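Side-chain contact in putative Acetyltransferase (Pyrococcus horikoshii, PDB 3DDD), which binds coenzyme A and, as a member of the GNAT family, probably transfers an acyl group from it to an acceptor that remains unidentified: residues A[250-254]-A[255-259]. Residues are numbered along the deposited sequence; the frame is centred on the assembly and turned at random.
Sequences ELIKI and FKPSQ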
ATOM      1  N   GLU A 250       0.823  20.575   6.763  1.00 40.89           N
ATOM      2  CA  GLU A 250       1.644  21.746   7.098  1.00 40.32           C
ATOM      3  C   GLU A 250       3.125  21.400   7.077  1.00 39.43           C
ATOM      4  O   GLU A 250       3.932  22.200   6.675  1.00 40.33           O
ATOM      5  CB  GLU A 250       1.269  22.286   8.484  1.00 40.24           C
ATOM      6  CG  GLU A 250       1.958  23.604   8.874  1.00 45.87           C
ATOM      7  CD  GLU A 250       1.571  24.800   7.973  1.00 58.91           C
ATOM      8  OE1 GLU A 250       0.488  24.773   7.321  1.00 56.86           O
ATOM      9  OE2 GLU A 250       2.363  25.773   7.936  1.00 61.43           O
ATOM     10  N   LEU A 251       3.453  20.196   7.534  1.00 40.47           N
ATOM     11  CA  LEU A 251       4.823  19.700   7.622  1.00 41.12           C
ATOM     12  C   LEU A 251       5.501  19.729   6.257  1.00 39.22           C
ATOM     13  O   LEU A 251       6.631  20.179   6.110  1.00 41.86           O
ATOM     14  CB  LEU A 251       4.806  18.241   8.156  1.00 41.37           C
ATOM     15  CG  LEU A 251       6.153  17.497   8.288  1.00 45.16           C
ATOM     16  CD1 LEU A 251       6.814  17.779   9.625  1.00 43.68           C
ATOM     17  CD2 LEU A 251       5.979  15.979   8.082  1.00 41.13           C
ATOM     18  N   ILE A 252       4.818  19.231   5.239  0.50 35.74           N
ATOM     19  CA  ILE A 252       5.468  19.045   3.936  0.50 32.69           C
ATOM     20  C   ILE A 252       5.602  20.332   3.126  0.50 34.57           C
ATOM     21  O   ILE A 252       6.351  20.368   2.153  0.50 33.79           O
ATOM     22  CB  ILE A 252       4.795  17.930   3.116  0.50 31.32           C
ATOM     23  CG1 ILE A 252       3.334  18.272   2.789  0.50 28.82           C
ATOM     24  CG2 ILE A 252       4.893  16.617   3.893  0.50 27.52           C
ATOM     25  CD1 ILE A 252       2.812  17.550   1.560  0.50 24.34           C
ATOM     26  N   LYS A 253       4.921  21.395   3.556  1.00 37.99           N
ATOM     27  CA  LYS A 253       4.932  22.654   2.829  1.00 38.97           C
ATOM     28  C   LYS A 253       6.317  23.221   2.608  1.00 35.50           C
ATOM     29  O   LYS A 253       6.550  23.850   1.587  1.00 34.57           O
ATOM     30  CB  LYS A 253       4.037  23.687   3.524  1.00 40.07           C
ATOM     31  CG  LYS A 253       2.538  23.406   3.321  1.00 48.09           C
ATOM     32  CD  LYS A 253       1.609  24.439   4.065  1.00 46.33           C
ATOM     33  CE  LYS A 253       0.117  24.199   3.718  1.00 51.32           C
ATOM     34  NZ  LYS A 253      -0.797  24.823   4.713  1.00 54.80           N
ATOM     35  N   ILE A 254       7.247  22.989   3.525  1.00 35.24           N
ATOM     36  CA  ILE A 254       8.614  23.534   3.332  1.00 36.47           C
ATOM     37  C   ILE A 254       9.359  22.874   2.150  1.00 35.94           C
ATOM     38  O   ILE A 254      10.408  23.359   1.718  1.00 36.56           O
ATOM     39  CB  ILE A 254       9.489  23.453   4.624  1.00 37.23           C
ATOM     40  CG1 ILE A 254       9.538  22.016   5.173  1.00 38.49           C
ATOM     41  CG2 ILE A 254       8.952  24.413   5.661  1.00 37.41           C
ATOM     42  CD1 ILE A 254      10.529  21.828   6.286  1.00 35.52           C
ATOM     43  N   PHE A 255       8.818  21.772   1.643  1.00 34.90           N
ATOM     44  CA  PHE A 255       9.385  21.095   0.479  1.00 33.16           C
ATOM     45  C   PHE A 255       8.727  21.588  -0.821  1.00 31.89           C
ATOM     46  O   PHE A 255       9.013  21.088  -1.887  1.00 30.56           O
ATOM     47  CB  PHE A 255       9.208  19.577   0.622  1.00 31.35           C
ATOM     48  CG  PHE A 255       9.976  18.974   1.776  1.00 28.09           C
ATOM     49  CD1 PHE A 255       9.421  18.890   3.038  1.00 31.33           C
ATOM     50  CD2 PHE A 255      11.238  18.438   1.574  1.00 36.01           C
ATOM     51  CE1 PHE A 255      10.122  18.315   4.093  1.00 32.09           C
ATOM     52  CE2 PHE A 255      11.961  17.866   2.613  1.00 29.99           C
ATOM     53  CZ  PHE A 255      11.400  17.808   3.884  1.00 36.39           C
ATOM     54  N   LYS A 256       7.811  22.544  -0.725  1.00 33.85           N
ATOM     55  CA  LYS A 256       7.152  23.084  -1.896  1.00 33.82           C
ATOM     56  C   LYS A 256       6.531  21.933  -2.654  1.00 34.38           C
ATOM     57  O   LYS A 256       6.858  21.694  -3.814  1.00 31.36           O
ATOM     58  CB  LYS A 256       8.165  23.792  -2.799  1.00 35.88           C
ATOM     59  CG  LYS A 256       9.096  24.787  -2.099  1.00 37.65           C
ATOM     60  CD  LYS A 256       8.611  26.174  -2.209  1.00 40.33           C
ATOM     61  CE  LYS A 256       9.600  27.159  -1.540  1.00 49.03           C
ATOM     62  NZ  LYS A 256      10.393  27.929  -2.522  1.00 39.21           N
ATOM     63  N   PRO A 257       5.628  21.208  -2.005  1.00 33.82           N
ATOM     64  CA  PRO A 257       5.177  19.951  -2.573  1.00 32.33           C
ATOM     65  C   PRO A 257       4.268  20.087  -3.799  1.00 33.14           C
ATOM     66  O   PRO A 257       3.672  21.120  -4.031  1.00 34.22           O
ATOM     67  CB  PRO A 257       4.425  19.305  -1.406  1.00 33.47           C
ATOM     68  CG  PRO A 257       3.876  20.417  -0.668  1.00 29.40           C
ATOM     69  CD  PRO A 257       4.936  21.513  -0.745  1.00 36.94           C
ATOM     70  N   SER A 258       4.169  19.011  -4.563  1.00 33.00           N
ATOM     71  CA  SER A 258       3.350  18.951  -5.748  1.00 33.17           C
ATOM     72  C   SER A 258       2.433  17.763  -5.563  1.00 35.16           C
ATOM     73  O   SER A 258       2.896  16.632  -5.382  1.00 34.13           O
ATOM     74  CB  SER A 258       4.246  18.768  -6.970  1.00 34.06           C
ATOM     75  OG  SER A 258       3.498  18.524  -8.144  1.00 37.28           O
ATOM     76  N   GLN A 259       1.122  18.001  -5.577  1.00 38.92           N
ATOM     77  CA  GLN A 259       0.196  16.900  -5.372  1.00 39.98           C
ATOM     78  C   GLN A 259       0.172  15.965  -6.570  1.00 36.68           C
ATOM     79  O   GLN A 259      -0.091  16.394  -7.679  1.00 37.68           O
ATOM     80  CB  GLN A 259      -1.221  17.383  -5.108  1.00 40.25           C
ATOM     81  CG  GLN A 259      -2.151  16.169  -4.863  1.00 42.94           C
ATOM     82  CD  GLN A 259      -3.576  16.536  -4.621  1.00 43.29           C
ATOM     83  OE1 GLN A 259      -3.877  17.446  -3.837  1.00 45.56           O
ATOM     84  NE2 GLN A 259      -4.480  15.808  -5.262  1.00 44.59           N
TER
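The turn that carries helix 246-252 into strand 258-267, within the second GNAT-family region of the chain, is closed by two backbone hydrogen bonds. Phe255 N donates to Ile252 O at 2.9 Å, and Lys256 N repeats this three-residue reach on Lys253 O, so the chain tightens into successive turns of 3-10 type.

The Phe255 ring, with CG anti to the carbonyl carbon (chi1 -65°), lies beside Ile254 and presents an in-plane edge to Ile252 O, which is 3.5 Å from Phe255 CD1. Ile254 CG1 approaches the same CD1 obliquely at 3.8 Å, its side chain running in the same direction as the phenylalanine. Leu228 of helix 221-233 and the ring of Phe232 pack on Phe255 too, tying the turn to the neighbouring helix. Replacing Phe255 by an alanine would probably open a gap between this turn and helix 221-233 and cost Phe232 an aromatic contact.

Where the chain swings into the strand, Lys256 takes a left-handed backbone conformation, and the Pro257 ring packs against Ile252. Pro257 CD lies 3.4 Å from Ile252 O, while Pro257 CG meets Ile252 CD1 at 3.8 Å; Tyr148 of strand 140-149 touches both side chains. Exposed Lys253 and Glu250 pair in a salt bridge, Lys253 NZ to Glu250 OE1 at 2.9 Å, the amine reaching the syn side of the carboxylate 28° out of its plane.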